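Local coordinates for 3-keto-5-aminohexanoate cleavage protein (Archaeoglobus fulgidus, PDB 3LOT) that probably cleaves 3-keto-5-aminohexanoate as a zinc-dependent enzyme of the beta-keto acid cleavage family, at residues D[131-135]-D[136-140]. Sequence-based numbering, arbitrary orientation.
Sequences KEFKY and DWEPE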
loop_
_atom_site.group_PDB
_atom_site.type_symbol
_atom_site.label_atom_id
_atom_site.label_comp_id
_atom_site.label_asym_id
_atom_site.label_seq_id
_atom_site.Cartn_x
_atom_site.Cartn_y
_atom_site.Cartn_z
ATOM N N LYS D 131 -1.723 31.245 24.639
ATOM C CA LYS D 131 -2.439 31.565 25.880
ATOM C C LYS D 131 -3.059 32.954 25.901
ATOM O O LYS D 131 -4.103 33.152 26.520
ATOM C CB LYS D 131 -1.536 31.373 27.088
ATOM C CG LYS D 131 -0.848 29.992 27.144
ATOM C CD LYS D 131 -1.813 28.783 26.907
ATOM C CE LYS D 131 -1.945 27.857 28.117
ATOM N NZ LYS D 131 -2.462 26.521 27.686
ATOM N N GLU D 132 -2.441 33.894 25.204
ATOM C CA GLU D 132 -2.899 35.264 25.171
ATOM C C GLU D 132 -3.296 35.662 23.773
ATOM O O GLU D 132 -2.582 35.382 22.825
ATOM C CB GLU D 132 -1.786 36.185 25.642
ATOM C CG GLU D 132 -1.287 35.842 27.013
ATOM C CD GLU D 132 -1.478 36.997 27.935
ATOM O OE1 GLU D 132 -0.606 37.902 27.943
ATOM O OE2 GLU D 132 -2.526 37.015 28.627
ATOM N N PHE D 133 -4.416 36.361 23.663
ATOM C CA PHE D 133 -4.974 36.749 22.382
ATOM C C PHE D 133 -5.341 38.216 22.382
ATOM O O PHE D 133 -5.921 38.709 23.348
ATOM C CB PHE D 133 -6.248 35.927 22.122
ATOM C CG PHE D 133 -6.004 34.458 22.007
ATOM C CD1 PHE D 133 -6.070 33.640 23.126
ATOM C CD2 PHE D 133 -5.724 33.886 20.778
ATOM C CE1 PHE D 133 -5.825 32.255 23.015
ATOM C CE2 PHE D 133 -5.512 32.515 20.660
ATOM C CZ PHE D 133 -5.559 31.700 21.804
ATOM N N LYS D 134 -5.048 38.903 21.290
ATOM C CA LYS D 134 -5.485 40.279 21.141
ATOM C C LYS D 134 -6.998 40.394 21.252
ATOM O O LYS D 134 -7.481 41.331 21.863
ATOM C CB LYS D 134 -5.031 40.865 19.803
ATOM C CG LYS D 134 -5.204 42.433 19.701
ATOM C CD LYS D 134 -4.556 42.968 18.395
ATOM C CE LYS D 134 -4.187 44.432 18.487
ATOM N NZ LYS D 134 -5.330 45.339 18.211
ATOM N N TYR D 135 -7.751 39.460 20.672
ATOM C CA TYR D 135 -9.199 39.605 20.647
ATOM C C TYR D 135 -9.919 38.460 21.356
ATOM O O TYR D 135 -9.512 37.287 21.249
ATOM C CB TYR D 135 -9.726 39.695 19.211
ATOM C CG TYR D 135 -9.092 40.753 18.368
ATOM C CD1 TYR D 135 -9.460 42.086 18.488
ATOM C CD2 TYR D 135 -8.106 40.426 17.439
ATOM C CE1 TYR D 135 -8.847 43.067 17.691
ATOM C CE2 TYR D 135 -7.510 41.391 16.648
ATOM C CZ TYR D 135 -7.885 42.703 16.784
ATOM O OH TYR D 135 -7.287 43.645 15.997
ATOM N N ASP D 136 -11.030 38.797 22.015
ATOM C CA ASP D 136 -11.843 37.776 22.710
ATOM C C ASP D 136 -12.432 36.735 21.763
ATOM O O ASP D 136 -12.670 35.599 22.167
ATOM C CB ASP D 136 -13.001 38.400 23.461
ATOM C CG ASP D 136 -12.561 39.195 24.688
ATOM O OD1 ASP D 136 -11.389 39.141 25.105
ATOM O OD2 ASP D 136 -13.424 39.899 25.232
ATOM N N TRP D 137 -12.704 37.124 20.526
ATOM C CA TRP D 137 -13.264 36.177 19.573
ATOM C C TRP D 137 -12.347 34.964 19.291
ATOM O O TRP D 137 -12.837 33.877 18.939
ATOM C CB TRP D 137 -13.684 36.881 18.272
ATOM C CG TRP D 137 -12.557 37.244 17.354
ATOM C CD1 TRP D 137 -12.035 38.504 17.144
ATOM C CD2 TRP D 137 -11.870 36.377 16.453
ATOM N NE1 TRP D 137 -11.013 38.454 16.218
ATOM C CE2 TRP D 137 -10.908 37.169 15.753
ATOM C CE3 TRP D 137 -11.969 35.022 16.155
ATOM C CZ2 TRP D 137 -10.058 36.636 14.798
ATOM C CZ3 TRP D 137 -11.090 34.487 15.210
ATOM C CH2 TRP D 137 -10.161 35.297 14.542
ATOM N N GLU D 138 -11.042 35.158 19.426
ATOM C CA GLU D 138 -10.061 34.136 19.030
ATOM C C GLU D 138 -10.182 32.850 19.868
ATOM O O GLU D 138 -10.432 31.801 19.313
ATOM C CB GLU D 138 -8.629 34.700 19.081
ATOM C CG GLU D 138 -8.346 35.806 18.043
ATOM C CD GLU D 138 -6.907 36.312 18.122
ATOM O OE1 GLU D 138 -5.979 35.649 17.614
ATOM O OE2 GLU D 138 -6.709 37.369 18.726
ATOM N N PRO D 139 -10.056 32.926 21.210
ATOM C CA PRO D 139 -10.132 31.661 21.933
ATOM C C PRO D 139 -11.555 31.078 21.913
ATOM O O PRO D 139 -11.747 29.859 21.939
ATOM C CB PRO D 139 -9.704 32.036 23.348
ATOM C CG PRO D 139 -9.993 33.491 23.474
ATOM C CD PRO D 139 -9.713 34.043 22.107
ATOM N N GLU D 140 -12.550 31.929 21.862
ATOM C CA GLU D 140 -13.917 31.464 21.687
ATOM C C GLU D 140 -14.103 30.638 20.389
ATOM O O GLU D 140 -14.678 29.530 20.406
ATOM C CB GLU D 140 -14.850 32.646 21.687
ATOM C CG GLU D 140 -16.279 32.223 21.408
ATOM C CD GLU D 140 -17.313 33.199 21.958
ATOM O OE1 GLU D 140 -16.925 34.352 22.273
ATOM O OE2 GLU D 140 -18.510 32.797 22.074
#
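Two hydrogen bonds join Tyr135 and Glu138 in opposite senses. The backbone N-H of Tyr135 donates to Glu138 OE2 at 3.0 Å with an N-H...O angle of 158°, fairly straight, and it meets the anti lone pair of that oxygen. In return Glu138 N donates to Tyr135 O at 3.2 Å. Glu138 CG lies anti to its own carbonyl carbon (chi1 -66°), and the chain beyond is extended, which carries the carboxylate back to the preceding loop. Ser22 OG also bonds OE2 and Thr20 OG1 bonds OE1, so both oxygens of this buried carboxylate are engaged. Replacing the glutamate with an alanine is likely to leave the Tyr135 N-H, Ser22 and Thr20 without the carboxylate they bond.

Apolar packing centres on Phe133. Pro139 CD sits over one face, 4.0 Å from the ring centroid, a CH-pi contact, while Glu138 CB comes within 3.5 Å of Phe133 CD2.

The aromatic pair is looser. Tyr135 and the five-membered ring of Trp137 have planes only 18° apart, but with centroids separated by 5.4 Å they are slid past effective overlap. The closer touch is Tyr135 CB to Trp137 CD1, at 3.3 Å. The indole NE1 itself bonds Asp58 O.

Together the reciprocal bonds and the proline, which has no N-H to offer, are typical of a helix beginning: a glutamate side chain reaches back three residues to a backbone N-H where the surface loop enters helix 137-144 of this TIM-barrel protein.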